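Local coordinates for protein phosphodiesterase (Candida albicans, PDB 6CPU) that belongs to the phosphodiesterase family of the HD-domain clan and holds a zinc ion and a magnesium ion in a mainly helical fold, at residues Y167-N172 and L370-R375; Y185-M190 and R392-D397; N335-L340 and L409-L414. All blocks are in the same frame, centred on the assembly; numbering follows the deposited sequence.

Contact 1: Y167-N172 and L370-R375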
loop_
_atom_site.group_PDB
_atom_site.type_symbol
_atom_site.label_atom_id
_atom_site.label_comp_id
_atom_site.label_asym_id
_atom_site.label_seq_id
_atom_site.Cartn_x
_atom_site.Cartn_y
_atom_site.Cartn_z
ATOM N N TYR A 167 15.944 4.993 -8.354
ATOM C CA TYR A 167 15.667 6.334 -8.882
ATOM C C TYR A 167 14.699 7.090 -7.961
ATOM O O TYR A 167 14.920 8.276 -7.616
ATOM C CB TYR A 167 15.101 6.233 -10.292
ATOM C CG TYR A 167 14.450 7.494 -10.768
ATOM C CD1 TYR A 167 15.216 8.556 -11.230
ATOM C CD2 TYR A 167 13.073 7.638 -10.737
ATOM C CE1 TYR A 167 14.613 9.723 -11.662
ATOM C CE2 TYR A 167 12.464 8.797 -11.165
ATOM C CZ TYR A 167 13.243 9.838 -11.613
ATOM O OH TYR A 167 12.637 10.999 -12.037
ATOM N N ILE A 168 13.626 6.411 -7.566
ATOM C CA ILE A 168 12.615 7.029 -6.731
ATOM C C ILE A 168 13.197 7.303 -5.341
ATOM O O ILE A 168 12.987 8.375 -4.782
ATOM C CB ILE A 168 11.341 6.164 -6.631
ATOM C CG1 ILE A 168 10.693 6.015 -8.018
ATOM C CG2 ILE A 168 10.362 6.796 -5.655
ATOM C CD1 ILE A 168 9.663 4.895 -8.106
ATOM N N LEU A 169 13.939 6.341 -4.812
ATOM C CA LEU A 169 14.571 6.486 -3.505
ATOM C C LEU A 169 15.522 7.699 -3.483
ATOM O O LEU A 169 15.442 8.554 -2.586
ATOM C CB LEU A 169 15.327 5.206 -3.193
ATOM C CG LEU A 169 15.732 4.890 -1.772
ATOM C CD1 LEU A 169 14.530 4.803 -0.849
ATOM C CD2 LEU A 169 16.503 3.575 -1.790
ATOM N N ASN A 170 16.385 7.776 -4.487
ATOM C CA ASN A 170 17.355 8.876 -4.607
ATOM C C ASN A 170 16.680 10.223 -4.795
ATOM O O ASN A 170 17.070 11.202 -4.159
ATOM C CB ASN A 170 18.319 8.626 -5.756
ATOM C CG ASN A 170 19.314 9.772 -5.950
ATOM O OD1 ASN A 170 19.128 10.648 -6.813
ATOM N ND2 ASN A 170 20.359 9.781 -5.140
ATOM N N CYS A 171 15.655 10.267 -5.642
ATOM C CA CYS A 171 14.957 11.510 -5.912
ATOM C C CYS A 171 14.332 12.074 -4.636
ATOM O O CYS A 171 14.366 13.283 -4.407
ATOM C CB CYS A 171 13.886 11.325 -6.984
ATOM S SG CYS A 171 12.987 12.854 -7.304
ATOM N N ASN A 172 13.758 11.206 -3.808
ATOM C CA ASN A 172 13.109 11.670 -2.597
ATOM C C ASN A 172 14.042 11.954 -1.427
ATOM O O ASN A 172 13.660 12.703 -0.514
ATOM C CB ASN A 172 11.988 10.729 -2.191
ATOM C CG ASN A 172 10.808 10.867 -3.101
ATOM O OD1 ASN A 172 10.007 11.791 -2.962
ATOM N ND2 ASN A 172 10.730 9.999 -4.086
ATOM N N LEU A 370 22.066 -3.861 -2.425
ATOM C CA LEU A 370 23.447 -3.354 -2.315
ATOM C C LEU A 370 23.511 -2.057 -1.507
ATOM O O LEU A 370 24.435 -1.859 -0.727
ATOM C CB LEU A 370 24.091 -3.166 -3.691
ATOM C CG LEU A 370 24.113 -4.390 -4.619
ATOM C CD1 LEU A 370 24.960 -4.090 -5.839
ATOM C CD2 LEU A 370 24.623 -5.633 -3.907
ATOM N N LEU A 371 22.525 -1.186 -1.681
ATOM C CA LEU A 371 22.442 0.057 -0.888
ATOM C C LEU A 371 22.240 -0.215 0.602
ATOM O O LEU A 371 22.828 0.454 1.467
ATOM C CB LEU A 371 21.273 0.922 -1.358
ATOM C CG LEU A 371 21.316 1.852 -2.561
ATOM C CD1 LEU A 371 19.926 2.419 -2.853
ATOM C CD2 LEU A 371 22.284 2.990 -2.322
ATOM N N TYR A 372 21.376 -1.185 0.897
ATOM C CA TYR A 372 20.964 -1.461 2.271
ATOM C C TYR A 372 21.752 -2.613 2.921
ATOM O O TYR A 372 21.385 -3.095 3.998
ATOM C CB TYR A 372 19.449 -1.717 2.307
ATOM C CG TYR A 372 18.646 -0.446 2.132
ATOM C CD1 TYR A 372 18.816 0.630 3.003
ATOM C CD2 TYR A 372 17.705 -0.320 1.121
ATOM C CE1 TYR A 372 18.104 1.815 2.846
ATOM C CE2 TYR A 372 16.967 0.840 0.978
ATOM C CZ TYR A 372 17.181 1.915 1.824
ATOM O OH TYR A 372 16.424 3.065 1.679
ATOM N N ASN A 373 22.811 -3.050 2.246
ATOM C CA ASN A 373 23.737 -4.057 2.753
ATOM C C ASN A 373 23.051 -5.355 3.142
ATOM O O ASN A 373 23.428 -5.982 4.123
ATOM C CB ASN A 373 24.505 -3.474 3.933
ATOM C CG ASN A 373 25.188 -2.177 3.573
ATOM O OD1 ASN A 373 25.961 -2.112 2.621
ATOM N ND2 ASN A 373 24.864 -1.124 4.294
ATOM N N ASP A 374 22.028 -5.724 2.374
ATOM C CA ASP A 374 21.196 -6.897 2.661
ATOM C C ASP A 374 20.359 -6.816 3.943
ATOM O O ASP A 374 19.708 -7.812 4.295
ATOM C CB ASP A 374 22.047 -8.185 2.725
ATOM C CG ASP A 374 22.735 -8.509 1.425
ATOM O OD1 ASP A 374 22.437 -7.871 0.393
ATOM O OD2 ASP A 374 23.580 -9.441 1.431
ATOM N N ARG A 375 20.359 -5.674 4.632
ATOM C CA ARG A 375 19.656 -5.537 5.905
ATOM C C ARG A 375 18.281 -4.905 5.713
ATOM O O ARG A 375 18.192 -3.762 5.282
ATOM C CB ARG A 375 20.472 -4.689 6.885
ATOM C CG ARG A 375 21.826 -5.279 7.244
ATOM C CD ARG A 375 21.676 -6.639 7.910
ATOM N NE ARG A 375 22.958 -7.203 8.323
ATOM C CZ ARG A 375 23.602 -6.906 9.451
ATOM N NH1 ARG A 375 23.100 -6.022 10.315
ATOM N NH2 ARG A 375 24.768 -7.500 9.714
#

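Contact 2: Y185-M190 and R392-D397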
loop_
_atom_site.group_PDB
_atom_site.type_symbol
_atom_site.label_atom_id
_atom_site.label_comp_id
_atom_site.label_asym_id
_atom_site.label_seq_id
_atom_site.Cartn_x
_atom_site.Cartn_y
_atom_site.Cartn_z
ATOM N N TYR A 185 3.031 23.070 -2.289
ATOM C CA TYR A 185 2.180 24.078 -2.906
ATOM C C TYR A 185 1.275 23.466 -3.979
ATOM O O TYR A 185 0.084 23.741 -4.033
ATOM C CB TYR A 185 3.052 25.185 -3.504
ATOM C CG TYR A 185 2.305 26.102 -4.439
ATOM C CD1 TYR A 185 2.498 26.037 -5.814
ATOM C CD2 TYR A 185 1.406 27.037 -3.945
ATOM C CE1 TYR A 185 1.809 26.878 -6.673
ATOM C CE2 TYR A 185 0.714 27.883 -4.793
ATOM C CZ TYR A 185 0.918 27.801 -6.152
ATOM O OH TYR A 185 0.220 28.652 -6.981
ATOM N N LEU A 186 1.856 22.611 -4.811
ATOM C CA LEU A 186 1.109 21.929 -5.866
ATOM C C LEU A 186 0.129 20.912 -5.288
ATOM O O LEU A 186 -0.962 20.752 -5.806
ATOM C CB LEU A 186 2.074 21.276 -6.855
ATOM C CG LEU A 186 2.963 22.219 -7.675
ATOM C CD1 LEU A 186 4.064 21.473 -8.411
ATOM C CD2 LEU A 186 2.137 23.023 -8.660
ATOM N N TYR A 187 0.510 20.244 -4.202
ATOM C CA TYR A 187 -0.393 19.328 -3.512
ATOM C C TYR A 187 -1.629 20.088 -3.020
ATOM O O TYR A 187 -2.771 19.683 -3.260
ATOM C CB TYR A 187 0.328 18.675 -2.346
ATOM C CG TYR A 187 -0.544 17.804 -1.476
ATOM C CD1 TYR A 187 -1.179 16.679 -2.000
ATOM C CD2 TYR A 187 -0.710 18.083 -0.128
ATOM C CE1 TYR A 187 -1.976 15.877 -1.199
ATOM C CE2 TYR A 187 -1.495 17.287 0.673
ATOM C CZ TYR A 187 -2.128 16.187 0.131
ATOM O OH TYR A 187 -2.910 15.399 0.939
ATOM N N ARG A 188 -1.392 21.229 -2.377
ATOM C CA ARG A 188 -2.488 22.026 -1.831
ATOM C C ARG A 188 -3.383 22.609 -2.929
ATOM O O ARG A 188 -4.596 22.712 -2.757
ATOM C CB ARG A 188 -1.934 23.119 -0.909
ATOM C CG ARG A 188 -1.220 22.578 0.321
ATOM C CD ARG A 188 -2.189 21.992 1.337
ATOM N NE ARG A 188 -1.549 21.044 2.248
ATOM C CZ ARG A 188 -2.196 20.325 3.163
ATOM N NH1 ARG A 188 -3.508 20.452 3.315
ATOM N NH2 ARG A 188 -1.533 19.475 3.942
ATOM N N LEU A 189 -2.786 22.943 -4.069
ATOM C CA LEU A 189 -3.526 23.424 -5.232
ATOM C C LEU A 189 -4.497 22.352 -5.719
ATOM O O LEU A 189 -5.656 22.637 -6.014
ATOM C CB LEU A 189 -2.556 23.817 -6.351
ATOM C CG LEU A 189 -2.780 25.092 -7.149
ATOM C CD1 LEU A 189 -2.964 26.308 -6.229
ATOM C CD2 LEU A 189 -1.593 25.306 -8.066
ATOM N N MET A 190 -4.032 21.108 -5.790
ATOM C CA MET A 190 -4.923 20.019 -6.194
ATOM C C MET A 190 -6.082 19.818 -5.225
ATOM O O MET A 190 -7.195 19.552 -5.661
ATOM C CB MET A 190 -4.147 18.715 -6.375
ATOM C CG MET A 190 -3.282 18.742 -7.612
ATOM S SD MET A 190 -2.487 17.166 -7.964
ATOM C CE MET A 190 -1.237 17.133 -6.674
ATOM N N ARG A 392 6.134 13.701 4.024
ATOM C CA ARG A 392 6.853 14.992 4.024
ATOM C C ARG A 392 6.126 16.045 3.189
ATOM O O ARG A 392 6.150 17.234 3.518
ATOM C CB ARG A 392 8.296 14.820 3.516
ATOM C CG ARG A 392 9.137 16.100 3.485
ATOM C CD ARG A 392 9.360 16.649 4.888
ATOM N NE ARG A 392 9.978 17.976 4.877
ATOM C CZ ARG A 392 9.336 19.142 4.772
ATOM N NH1 ARG A 392 8.013 19.214 4.616
ATOM N NH2 ARG A 392 10.049 20.267 4.800
ATOM N N ILE A 393 5.499 15.598 2.096
ATOM C CA ILE A 393 4.724 16.467 1.205
ATOM C C ILE A 393 3.261 16.595 1.645
ATOM O O ILE A 393 2.731 17.702 1.720
ATOM C CB ILE A 393 4.800 15.953 -0.259
ATOM C CG1 ILE A 393 6.258 15.857 -0.725
ATOM C CG2 ILE A 393 3.953 16.809 -1.201
ATOM C CD1 ILE A 393 7.103 17.097 -0.505
ATOM N N CYS A 394 2.606 15.476 1.942
ATOM C CA CYS A 394 1.172 15.461 2.225
ATOM C C CYS A 394 0.769 15.797 3.662
ATOM O O CYS A 394 -0.325 16.308 3.874
ATOM C CB CYS A 394 0.582 14.099 1.897
ATOM S SG CYS A 394 0.700 13.723 0.148
ATOM N N TRP A 395 1.631 15.504 4.627
ATOM C CA TRP A 395 1.270 15.597 6.045
ATOM C C TRP A 395 2.502 15.912 6.919
ATOM O O TRP A 395 2.755 15.234 7.919
ATOM C CB TRP A 395 0.606 14.278 6.480
ATOM C CG TRP A 395 -0.400 14.386 7.583
ATOM C CD1 TRP A 395 -0.622 15.462 8.410
ATOM C CD2 TRP A 395 -1.307 13.368 8.004
ATOM N NE1 TRP A 395 -1.612 15.165 9.312
ATOM C CE2 TRP A 395 -2.051 13.886 9.087
ATOM C CE3 TRP A 395 -1.564 12.061 7.577
ATOM C CZ2 TRP A 395 -3.033 13.133 9.752
ATOM C CZ3 TRP A 395 -2.544 11.321 8.233
ATOM C CH2 TRP A 395 -3.263 11.857 9.306
ATOM N N PRO A 396 3.275 16.951 6.544
ATOM C CA PRO A 396 4.522 17.238 7.261
ATOM C C PRO A 396 4.340 17.514 8.757
ATOM O O PRO A 396 5.210 17.156 9.560
ATOM C CB PRO A 396 5.074 18.479 6.544
ATOM C CG PRO A 396 3.924 19.065 5.820
ATOM C CD PRO A 396 3.038 17.913 5.456
ATOM N N ASP A 397 3.211 18.109 9.131
ATOM C CA ASP A 397 2.963 18.394 10.540
ATOM C C ASP A 397 2.682 17.135 11.376
ATOM O O ASP A 397 2.860 17.166 12.592
ATOM C CB ASP A 397 1.856 19.443 10.700
ATOM C CG ASP A 397 2.274 20.832 10.199
ATOM O OD1 ASP A 397 3.458 21.049 9.847
ATOM O OD2 ASP A 397 1.407 21.725 10.168
HETATM O O HOH W 1 -3.161 15.866 3.491
HETATM O O HOH W 2 1.072 19.621 2.886
#

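Contact 3: N335-L340 and L409-L414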
loop_
_atom_site.group_PDB
_atom_site.type_symbol
_atom_site.label_atom_id
_atom_site.label_comp_id
_atom_site.label_asym_id
_atom_site.label_seq_id
_atom_site.Cartn_x
_atom_site.Cartn_y
_atom_site.Cartn_z
ATOM N N ASN A 335 -1.873 5.654 23.317
ATOM C CA ASN A 335 -2.733 6.833 23.363
ATOM C C ASN A 335 -3.231 7.242 21.950
ATOM O O ASN A 335 -2.897 6.567 20.958
ATOM C CB ASN A 335 -2.012 7.975 24.108
ATOM C CG ASN A 335 -0.968 8.690 23.262
ATOM O OD1 ASN A 335 -0.759 8.369 22.088
ATOM N ND2 ASN A 335 -0.311 9.678 23.863
ATOM N N PRO A 336 -4.046 8.317 21.853
ATOM C CA PRO A 336 -4.658 8.650 20.552
ATOM C C PRO A 336 -3.684 8.993 19.413
ATOM O O PRO A 336 -3.882 8.510 18.294
ATOM C CB PRO A 336 -5.543 9.856 20.879
ATOM C CG PRO A 336 -5.917 9.649 22.318
ATOM C CD PRO A 336 -4.681 9.078 22.954
ATOM N N ILE A 337 -2.662 9.805 19.677
ATOM C CA ILE A 337 -1.697 10.149 18.618
ATOM C C ILE A 337 -0.822 8.956 18.229
ATOM O O ILE A 337 -0.514 8.777 17.051
ATOM C CB ILE A 337 -0.851 11.403 18.943
ATOM C CG1 ILE A 337 -0.167 11.910 17.666
ATOM C CG2 ILE A 337 0.173 11.130 20.038
ATOM C CD1 ILE A 337 0.352 13.325 17.777
ATOM N N GLN A 338 -0.449 8.128 19.202
ATOM C CA GLN A 338 0.275 6.889 18.937
ATOM C C GLN A 338 -0.581 5.891 18.160
ATOM O O GLN A 338 -0.074 5.138 17.325
ATOM C CB GLN A 338 0.723 6.231 20.239
ATOM C CG GLN A 338 1.740 7.038 21.024
ATOM C CD GLN A 338 1.699 6.734 22.513
ATOM O OE1 GLN A 338 1.181 5.697 22.938
ATOM N NE2 GLN A 338 2.227 7.651 23.312
ATOM N N THR A 339 -1.875 5.865 18.465
ATOM C CA THR A 339 -2.823 5.028 17.736
ATOM C C THR A 339 -2.895 5.482 16.264
ATOM O O THR A 339 -2.870 4.653 15.357
ATOM C CB THR A 339 -4.226 5.089 18.387
ATOM O OG1 THR A 339 -4.149 4.592 19.730
ATOM C CG2 THR A 339 -5.229 4.267 17.609
ATOM N N LEU A 340 -2.979 6.792 16.047
ATOM C CA LEU A 340 -2.983 7.363 14.692
ATOM C C LEU A 340 -1.673 7.041 13.966
ATOM O O LEU A 340 -1.687 6.648 12.800
ATOM C CB LEU A 340 -3.198 8.876 14.719
ATOM C CG LEU A 340 -3.207 9.597 13.359
ATOM C CD1 LEU A 340 -4.291 9.047 12.454
ATOM C CD2 LEU A 340 -3.372 11.103 13.521
ATOM N N LEU A 409 10.535 11.733 21.237
ATOM C CA LEU A 409 10.336 10.765 20.151
ATOM C C LEU A 409 9.207 11.231 19.232
ATOM O O LEU A 409 8.062 11.401 19.667
ATOM C CB LEU A 409 10.009 9.368 20.691
ATOM C CG LEU A 409 9.901 8.255 19.635
ATOM C CD1 LEU A 409 11.251 7.996 18.985
ATOM C CD2 LEU A 409 9.346 6.966 20.224
ATOM N N THR A 410 9.539 11.426 17.958
ATOM C CA THR A 410 8.582 11.940 16.980
ATOM C C THR A 410 7.762 10.820 16.363
ATOM O O THR A 410 8.138 9.650 16.401
ATOM C CB THR A 410 9.291 12.683 15.830
ATOM O OG1 THR A 410 10.150 11.768 15.134
ATOM C CG2 THR A 410 10.112 13.863 16.362
ATOM N N ILE A 411 6.634 11.201 15.784
ATOM C CA ILE A 411 5.791 10.258 15.068
ATOM C C ILE A 411 6.516 9.775 13.807
ATOM O O ILE A 411 6.369 8.630 13.425
ATOM C CB ILE A 411 4.416 10.888 14.762
ATOM C CG1 ILE A 411 3.620 11.067 16.076
ATOM C CG2 ILE A 411 3.615 10.069 13.758
ATOM C CD1 ILE A 411 3.199 9.771 16.746
ATOM N N ARG A 412 7.323 10.630 13.187
ATOM C CA ARG A 412 8.232 10.183 12.116
ATOM C C ARG A 412 9.042 8.958 12.558
ATOM O O ARG A 412 9.009 7.905 11.916
ATOM C CB ARG A 412 9.154 11.336 11.668
ATOM C CG ARG A 412 10.175 10.933 10.613
ATOM C CD ARG A 412 10.983 12.084 10.068
ATOM N NE ARG A 412 12.092 11.583 9.255
ATOM C CZ ARG A 412 13.258 11.142 9.728
ATOM N NH1 ARG A 412 13.503 11.134 11.035
ATOM N NH2 ARG A 412 14.189 10.706 8.884
ATOM N N SER A 413 9.743 9.084 13.683
ATOM C CA SER A 413 10.564 7.990 14.219
ATOM C C SER A 413 9.752 6.761 14.593
ATOM O O SER A 413 10.204 5.640 14.397
ATOM C CB SER A 413 11.369 8.471 15.438
ATOM O OG SER A 413 12.317 9.437 15.045
ATOM N N LEU A 414 8.547 6.970 15.126
ATOM C CA LEU A 414 7.679 5.852 15.487
ATOM C C LEU A 414 7.209 5.111 14.243
ATOM O O LEU A 414 7.185 3.884 14.227
ATOM C CB LEU A 414 6.478 6.337 16.300
ATOM C CG LEU A 414 5.449 5.277 16.716
ATOM C CD1 LEU A 414 6.100 4.117 17.446
ATOM C CD2 LEU A 414 4.369 5.926 17.577
#

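Contact 1: Y167-N172 and L370-R375
The hydroxyl oxygen of Y372 rests against both methyl groups of L169. Y372 OH is 3.5 Å from L169 CD2 and 3.6 Å from L169 CD1. These are van der Waals contacts of a hydroxyl with methyls, made where helix 165-173 faces the end of helix 367-371 and the type I' beta turn that follows it. The turn runs from Y372 to R375 and is closed by R375 N bonding to Y372 O at 2.8 Å. L169 has CG anti to its own N (chi1 -162°), which sends the isobutyl group across the gap. The Y372 ring comes from the opposite direction, and L169 CD2 meets it obliquely, 3.9 Å from Y372 CE2. The same methyl also meets L371 tip to tip, with L169 CD2 and L371 CD1 3.8 Å apart. Within 167-172, L169 alone makes the contact, and it is buried. It also packs on S384 and L385 of helix 377-394, while Y372 touches S380 of that helix. Behind L169, I168 O accepts two bonds from N172, reaching it from opposite faces of the carbonyl plane. N172 N lies 3.1 Å from I168 O, and N172 ND2 lies 2.9 Å from it.

Contact 2: Y185-M190 and R392-D397
Y187 turns one face of its ring to C394, in a sulfur-aromatic contact between helix 177-193 and the end of helix 377-394. C394 SG lies 3.9 Å from the ring centroid of Y187 and 22° off the ring normal. C394 SG is offset toward the rim, 3.7 Å from Y187 CE1. The ring gets there because Y187 CG is anti to the backbone N (chi1 174°), and its CB packs on I393 CG2. R188 stands beside the tyrosine. One face of its guanidinium covers Y187 CE2, while R188 NH2 lies in the plane of the Y187 ring, at its edge. The flat groups thus meet face to edge.

Two waters join the polar ends to the last carbonyls of helix 377-394. One lies 2.6 Å from Y187 OH and donates to C394 O at 2.9 Å. The other accepts from R188 NH2 at 2.8 Å and donates to I393 O, also at 2.8 Å. The positive charge of R188 probably suits this helix end. Its NH1 forms a salt bridge with E255, which helps to fix the guanidinium. Helix 253-264, which carries E255, packs on Y187 and C394 through F259. Helix 84-94 adds F94 against Y187 and F93 against I393.

Contact 3: N335-L340 and L409-L414
I411 meets I337 where the first turn of helix 411-421 lies beside the first turn of helix 336-348. From its CA, the I411 CB bond points toward the facing helix. I411 CG1 continues the approach, placed anti to the carbonyl carbon (chi1 -69°), and comes to 4.2 Å from I337 CG1. At the tip, I411 CD1 touches the same I337 CG1 at 4.1 Å and also lies 3.9 Å from I337 O. The two isoleucine side chains cross obliquely. I337 also touches C401, and I411 touches L398 of helix 396-400. One turn on from I411, L414 CD2 rests 4.4 Å from Q338 CA, so this methyl lies against the helix backbone at Q338.

Both helices are capped at their starts. N335 OD1 accepts from Q338 N at 2.9 Å, with the donor nearly in line with the side-chain C=O. Q338 returns the bond, as its OE1 accepts from N335 N at 3.1 Å, the donor standing above the amide plane. N335 O takes T339 N and T339 OG1 together. The amide nitrogens N335 ND2 and Q338 NE2 both donate to I403 O, so the cap is tied to the chain leading into helix 411-421. There T410 OG1 accepts from S413 N at 3.1 Å. The arrangement is a pair of capped helix starts, a capping box at N335 and Q338 and a threonine N-cap at T410, packed by apolar side chains within the helical phosphodiesterase domain.

Overall arrangement
The first segments of contacts 1, 2 and 3 come in that order along the chain, and so do their second segments, so each pair of contacts crosses along the chain. Contacts 1 and 2 have centres about 24 Å apart. They use consecutive helices on both sides: 165-173 then 177-193, and 367-371 then 377-394. Contacts 1 and 3 are about 25 Å apart, centre to centre, and do not touch. Contacts 2 and 3 are about 20 Å apart between centres and do touch, through W395 CH2 and L340 CD2 at 4.3 Å. Contacts 1 and 2 bring together parts about 200 residues apart, while contact 3 spans about 70, so the helical fold is held across long and shorter sequence separations.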